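Local structure of beta-ketoacyl synthase (Burkholderia phymatum, 4EWG) at residues Val162-Ala167 with Ser172-Tyr177; Gly238-Val243 with Cys344-Ala349; Met393-Ala398 with Asn403-Phe408. The protein probably catalyses, as a 3-oxoacyl-[acyl-carrier-protein] synthase, the condensation that lengthens acyl chains carried on acyl carrier protein. All coordinates share one frame; numbering follows the deposited sequence.

Contact 1. Residues Val162-Ala167 with Ser172-Tyr177; sequences VPTSSA and SQAIGY
S166 and Q173 supply the polar link of this contact. The hydroxyl OG of S166 donates to OE1 of Q173 over 2.8 Å, reaching the acceptor at a C=O...donor angle of 127° from 39° above the carbonyl plane, thus not along a lone pair. A chi1 of 48° puts OG between the backbone N and the carbonyl carbon of S166, on the side facing the helix. The other end of the Q173 amide is also held: NE2 bonds to the main-chain O of I161 of the second subunit, an oxygen shared with the hydroxyl of Y177, so the amide bridges its own chain and the dimer partner. NE2 of Q173 and OH of Y177 lie 3.1 Å apart, but the angle is too poor for a bond.

The segments belong to a strand-loop-helix unit: the strand 161-163 runs beside 105-110, and after a short loop the chain enters helix 170-183. Its sequence and shape are consistent with the nucleophile elbow of ketosynthases in the thiolase superfamily.

Van der Waals packing centres on T164. OG1, hydrogen-bonded to O of S170, rests 3.3 Å from CB of A174. The methyl CG2 lies against the helix backbone, 3.8 Å from CA of A174, and meets the Y177 ring at its edge, near the ring plane, 3.9 Å from CD2. At the strand end of the segment, V162 has CG1 anti to its N; this branch approaches CB of Y177 to 4.2 Å, the two side chains crossing at about a right angle.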
# COMPACT_ATOMS: atom_id res chain seq x y z
N VAL A 162 7.35 0.77 -2.58
CA VAL A 162 6.50 -0.29 -2.16
C VAL A 162 5.59 0.26 -1.05
O VAL A 162 5.97 0.36 0.10
CB VAL A 162 7.30 -1.47 -1.62
CG1 VAL A 162 6.35 -2.61 -1.29
CG2 VAL A 162 8.39 -1.89 -2.62
N PRO A 163 4.37 0.60 -1.41
CA PRO A 163 3.48 1.21 -0.41
C PRO A 163 2.99 0.09 0.45
O PRO A 163 2.51 -0.90 -0.10
CB PRO A 163 2.38 1.87 -1.28
CG PRO A 163 2.35 1.05 -2.52
CD PRO A 163 3.71 0.41 -2.71
N THR A 164 3.23 0.13 1.75
CA THR A 164 2.73 -0.91 2.65
C THR A 164 1.80 -0.31 3.69
O THR A 164 1.98 -0.47 4.87
CB THR A 164 3.90 -1.62 3.32
OG1 THR A 164 4.68 -0.65 4.04
CG2 THR A 164 4.77 -2.29 2.25
N SER A 165 0.81 0.44 3.23
CA SER A 165 -0.16 1.03 4.17
C SER A 165 -1.24 0.01 4.50
O SER A 165 -2.22 -0.17 3.74
CB SER A 165 -0.75 2.33 3.64
OG SER A 165 0.19 3.37 3.77
N SER A 166 -1.03 -0.70 5.62
CA SER A 166 -1.92 -1.82 6.02
C SER A 166 -2.21 -1.73 7.51
O SER A 166 -2.11 -2.71 8.25
CB SER A 166 -1.26 -3.15 5.67
OG SER A 166 0.10 -3.21 6.10
N ALA A 167 -2.58 -0.55 7.93
CA ALA A 167 -2.84 -0.26 9.34
C ALA A 167 -1.67 -0.73 10.19
O ALA A 167 -0.50 -0.36 9.92
CB ALA A 167 -4.14 -0.91 9.76
N SER A 172 5.83 -3.67 9.49
CA SER A 172 6.37 -5.03 9.34
C SER A 172 6.29 -5.50 7.89
O SER A 172 7.20 -6.15 7.42
CB SER A 172 5.67 -6.01 10.28
OG SER A 172 4.24 -5.91 10.20
N GLN A 173 5.20 -5.19 7.19
CA GLN A 173 5.17 -5.48 5.76
C GLN A 173 6.23 -4.67 5.00
O GLN A 173 6.81 -5.17 4.03
CB GLN A 173 3.79 -5.24 5.15
CG GLN A 173 2.76 -6.31 5.56
CD GLN A 173 1.51 -6.32 4.68
OE1 GLN A 173 0.95 -5.27 4.36
NE2 GLN A 173 1.09 -7.50 4.26
N ALA A 174 6.50 -3.45 5.45
CA ALA A 174 7.52 -2.63 4.81
C ALA A 174 8.84 -3.37 4.93
O ALA A 174 9.52 -3.57 3.94
CB ALA A 174 7.58 -1.22 5.40
N ILE A 175 9.16 -3.82 6.13
CA ILE A 175 10.44 -4.48 6.37
C ILE A 175 10.49 -5.76 5.55
O ILE A 175 11.46 -5.99 4.81
CB ILE A 175 10.71 -4.73 7.91
CG1 ILE A 175 10.88 -3.37 8.61
CG2 ILE A 175 11.95 -5.63 8.18
CD1 ILE A 175 10.80 -3.38 10.11
N GLY A 176 9.41 -6.55 5.61
CA GLY A 176 9.37 -7.83 4.92
C GLY A 176 9.45 -7.72 3.42
O GLY A 176 10.22 -8.43 2.76
N TYR A 177 8.63 -6.87 2.85
CA TYR A 177 8.60 -6.74 1.42
C TYR A 177 9.87 -6.02 0.89
O TYR A 177 10.38 -6.36 -0.15
CB TYR A 177 7.31 -6.02 0.94
CG TYR A 177 5.98 -6.78 1.16
CD1 TYR A 177 5.93 -8.18 1.15
CD2 TYR A 177 4.79 -6.10 1.35
CE1 TYR A 177 4.74 -8.85 1.32
CE2 TYR A 177 3.60 -6.75 1.54
CZ TYR A 177 3.56 -8.13 1.51
OH TYR A 177 2.36 -8.80 1.70

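Contact 2. Residues Gly238-Val243 with Cys344-Ala349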
# COMPACT_ATOMS: atom_id res chain seq x y z
N GLY A 238 4.16 7.89 16.22
CA GLY A 238 5.60 8.05 15.92
C GLY A 238 5.98 7.44 14.57
O GLY A 238 5.13 7.28 13.68
N ALA A 239 7.26 7.07 14.44
CA ALA A 239 7.75 6.40 13.25
C ALA A 239 9.05 5.72 13.55
O ALA A 239 9.76 6.08 14.50
CB ALA A 239 7.95 7.41 12.12
N ALA A 240 9.39 4.78 12.68
CA ALA A 240 10.67 4.06 12.79
C ALA A 240 11.06 3.61 11.37
O ALA A 240 10.19 3.21 10.57
CB ALA A 240 10.57 2.87 13.76
N THR A 241 12.34 3.72 11.06
CA THR A 241 12.85 3.33 9.78
C THR A 241 14.07 2.43 9.98
O THR A 241 14.97 2.74 10.80
CB THR A 241 13.29 4.55 8.95
OG1 THR A 241 12.20 5.47 8.79
CG2 THR A 241 13.80 4.11 7.55
N LEU A 242 14.13 1.36 9.20
CA LEU A 242 15.36 0.58 9.07
C LEU A 242 15.94 0.75 7.67
O LEU A 242 15.20 0.84 6.66
CB LEU A 242 15.12 -0.89 9.33
CG LEU A 242 14.42 -1.31 10.61
CD1 LEU A 242 14.16 -2.83 10.55
CD2 LEU A 242 15.31 -0.95 11.77
N VAL A 243 17.28 0.84 7.61
CA VAL A 243 17.99 0.80 6.33
C VAL A 243 18.37 -0.69 6.09
O VAL A 243 19.14 -1.28 6.82
CB VAL A 243 19.26 1.67 6.34
CG1 VAL A 243 20.00 1.48 5.04
CG2 VAL A 243 18.93 3.15 6.58
N CYS A 344 4.12 0.54 14.46
CA CYS A 344 4.42 -0.52 15.46
C CYS A 344 5.37 -1.62 14.98
O CYS A 344 6.30 -1.99 15.71
CB CYS A 344 3.16 -1.13 16.09
SG CYS A 344 2.26 -2.28 15.05
N GLY A 345 5.20 -2.09 13.76
CA GLY A 345 6.09 -3.15 13.26
C GLY A 345 7.54 -2.72 13.09
O GLY A 345 8.46 -3.51 13.32
N ALA A 346 7.75 -1.44 12.71
CA ALA A 346 9.08 -0.90 12.51
C ALA A 346 9.74 -0.55 13.83
O ALA A 346 10.89 -0.92 14.07
CB ALA A 346 9.04 0.32 11.59
N LEU A 347 9.01 0.14 14.70
CA LEU A 347 9.52 0.50 16.01
C LEU A 347 9.90 -0.77 16.77
O LEU A 347 10.97 -0.86 17.34
CB LEU A 347 8.48 1.31 16.77
CG LEU A 347 8.75 1.87 18.18
CD1 LEU A 347 7.79 3.04 18.43
CD2 LEU A 347 8.59 0.84 19.30
N GLU A 348 9.00 -1.73 16.79
CA GLU A 348 9.22 -2.98 17.51
C GLU A 348 10.34 -3.80 16.93
O GLU A 348 11.07 -4.43 17.67
CB GLU A 348 7.91 -3.80 17.59
CG GLU A 348 6.91 -3.14 18.53
CD GLU A 348 5.46 -3.53 18.29
OE1 GLU A 348 5.21 -4.58 17.72
OE2 GLU A 348 4.56 -2.80 18.73
N ALA A 349 10.51 -3.77 15.60
CA ALA A 349 11.62 -4.47 14.99
C ALA A 349 12.94 -3.82 15.47
O ALA A 349 13.86 -4.50 15.93
CB ALA A 349 11.50 -4.45 13.48
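A240 is the first residue of G238-V243 to press on the helix, and it meets A346 and L347 together. Its methyl sits over the helix backbone: CB is 3.3 Å from N of L347 and 3.4 Å from CA of the same residue, tighter than ordinary carbon-carbon contact. CB of A240 also lies 3.7 Å from CB of A346 and 4.0 Å from CB of L347. The main chain joins in, O of A240 resting 3.3 Å from the A346 methyl. The L347 side chain runs on to T17 and T340.

T241 turns to the other side of the sheet, where OG1 is hydrogen-bonded to the hydroxyls of Y109 and S85 and the side chain packs on A84 of helix 76-92. L242 faces the helix again, as strand alternation requires, and its CD1 reaches CB of A349 at 4.3 Å; I175 of helix 170-183 touches both residues.

Small side chains at the crossing let strand and helix axes approach to 6.7 Å at an angle of 61°. With helix 76-92 outside and helices 344-358 and 170-183 inside, strand 238-246 shows the layering characteristic of the thiolase fold, in which central helices are sandwiched between beta layers that are themselves covered by outer helices.

Contact 3. Residues Met393-Ala398 with Asn403-Phe408; sequences MSNNFA and NTSLIF
S394 pairs with L406, and N396 with T404, as the two hydrogen-bonded pairs of an antiparallel strand couple. N of S394 donates to O of L406 at 2.8 Å, and N of L406 returns a bond to O of S394 at 3.0 Å. In the next such pair N of N396 reaches O of T404 at 3.0 Å, while N of T404 meets O of N396 at 2.9 Å. One carbonyl carries a second load: O of S394 also accepts from an ordered water, 2.9 Å away, which is hydrogen-bonded in turn to OG1 of T404. That hydroxyl has a further partner in OG of S172.

These strands, 391-398 and 402-409, form a beta hairpin within the large sheet. Their outward backbone groups are used by the neighbours: M393 and N395 bond to strand 299-303, N403 and S405 to strand 259-268. S394, T404 and L406 point to one face, where S172 and I175 of helix 170-183 lie against L406; N395, F397, N403 and S405 point to the other, against helix 278-291.

On that second face, OG of S405 donates to OD1 of N395 at 2.8 Å, in the carbonyl plane and with a C=O...donor angle of 158°. It can do so because its chi1 of -178° swings OG anti to the backbone N. The bent end of M393 lies alongside, its CE 3.7 Å from CG1 of I407. At the turn end, ND2 of N403 is satisfied by OD1 of N267 and of D269. OD1 of N403 lies at the edge of the F397 ring, 3.3 Å from CD1, with amide and ring planes 66° apart.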
# COMPACT_ATOMS: atom_id res chain seq x y z
N MET A 393 12.44 -13.23 16.96
CA MET A 393 11.27 -13.06 16.13
C MET A 393 10.43 -11.87 16.63
O MET A 393 10.25 -11.67 17.85
CB MET A 393 10.42 -14.34 16.14
CG MET A 393 9.15 -14.27 15.31
SD MET A 393 8.21 -15.83 15.34
CE MET A 393 9.01 -16.74 14.02
N SER A 394 9.90 -11.08 15.68
CA SER A 394 8.97 -10.00 16.03
C SER A 394 7.71 -10.17 15.20
O SER A 394 7.77 -10.22 13.97
CB SER A 394 9.55 -8.63 15.78
OG SER A 394 8.62 -7.62 16.17
N ASN A 395 6.58 -10.26 15.89
CA ASN A 395 5.28 -10.55 15.27
C ASN A 395 4.32 -9.37 15.35
O ASN A 395 4.42 -8.52 16.24
CB ASN A 395 4.63 -11.74 15.95
CG ASN A 395 5.35 -13.04 15.66
OD1 ASN A 395 5.87 -13.23 14.55
ND2 ASN A 395 5.38 -13.95 16.67
N ASN A 396 3.41 -9.31 14.39
CA ASN A 396 2.38 -8.26 14.34
C ASN A 396 1.18 -8.80 13.63
O ASN A 396 1.31 -9.56 12.65
CB ASN A 396 2.87 -7.00 13.61
CG ASN A 396 4.07 -6.38 14.27
OD1 ASN A 396 3.94 -5.58 15.25
ND2 ASN A 396 5.24 -6.68 13.75
N PHE A 397 0.03 -8.43 14.13
CA PHE A 397 -1.24 -8.95 13.63
C PHE A 397 -2.17 -7.81 13.54
O PHE A 397 -2.35 -7.11 14.51
CB PHE A 397 -1.80 -10.01 14.60
CG PHE A 397 -0.83 -11.08 14.92
CD1 PHE A 397 -0.55 -12.08 14.00
CD2 PHE A 397 -0.17 -11.09 16.11
CE1 PHE A 397 0.37 -13.08 14.28
CE2 PHE A 397 0.76 -12.09 16.40
CZ PHE A 397 1.03 -13.08 15.49
N ALA A 398 -2.83 -7.65 12.40
CA ALA A 398 -3.47 -6.42 12.06
C ALA A 398 -4.94 -6.58 11.62
O ALA A 398 -5.44 -7.68 11.40
CB ALA A 398 -2.67 -5.76 10.95
N ASN A 403 -1.37 -10.99 9.01
CA ASN A 403 -0.34 -11.42 9.93
C ASN A 403 1.07 -11.33 9.33
O ASN A 403 1.28 -11.70 8.16
CB ASN A 403 -0.60 -12.86 10.37
CG ASN A 403 -2.05 -13.10 10.75
OD1 ASN A 403 -2.65 -12.30 11.49
ND2 ASN A 403 -2.61 -14.17 10.23
N THR A 404 2.02 -10.87 10.15
CA THR A 404 3.44 -10.83 9.79
C THR A 404 4.31 -11.35 10.90
O THR A 404 4.03 -11.16 12.07
CB THR A 404 3.93 -9.41 9.45
OG1 THR A 404 3.79 -8.57 10.62
CG2 THR A 404 3.13 -8.82 8.33
N SER A 405 5.38 -12.03 10.50
CA SER A 405 6.39 -12.58 11.41
C SER A 405 7.76 -12.31 10.79
O SER A 405 8.01 -12.68 9.64
CB SER A 405 6.16 -14.08 11.58
OG SER A 405 7.09 -14.63 12.46
N LEU A 406 8.64 -11.67 11.54
CA LEU A 406 9.98 -11.34 11.08
C LEU A 406 10.97 -12.06 11.93
O LEU A 406 10.86 -12.02 13.17
CB LEU A 406 10.23 -9.84 11.20
CG LEU A 406 9.50 -8.99 10.17
CD1 LEU A 406 9.41 -7.52 10.66
CD2 LEU A 406 10.16 -9.13 8.80
N ILE A 407 11.98 -12.66 11.30
CA ILE A 407 13.09 -13.26 12.01
C ILE A 407 14.42 -12.53 11.71
O ILE A 407 14.85 -12.41 10.54
CB ILE A 407 13.24 -14.77 11.68
CG1 ILE A 407 11.96 -15.53 12.07
CG2 ILE A 407 14.44 -15.35 12.44
CD1 ILE A 407 11.91 -17.00 11.64
N PHE A 408 15.09 -12.08 12.80
CA PHE A 408 16.37 -11.42 12.72
C PHE A 408 17.48 -12.33 13.30
O PHE A 408 17.33 -12.96 14.36
CB PHE A 408 16.34 -10.10 13.50
CG PHE A 408 15.28 -9.17 13.04
CD1 PHE A 408 15.31 -8.65 11.76
CD2 PHE A 408 14.22 -8.84 13.87
CE1 PHE A 408 14.32 -7.80 11.31
CE2 PHE A 408 13.22 -7.98 13.42
CZ PHE A 408 13.28 -7.46 12.14
O HOH W 1 5.96 -8.66 12.29

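How the contacts relate
All three contacts are buried, and contact 2 lies nearest the centre of the chain. Helix 170-183 links them: CD1 of I175, from contact 1, packs 3.4 Å from CD1 of L242 in contact 2, while its CG2 is 4.0 Å from CD2 of L406 in contact 3. Helix 344-358 likewise reaches the hairpin, with CB of A349 3.7 Å from CZ of F408. The chemistry changes with place. Contact 2, strand against inner helix, is apolar and built on alanines; contact 3, strand against strand, rests on backbone hydrogen bonds; contact 1 mixes packing with one side-chain bond and alone of the three meets the second subunit.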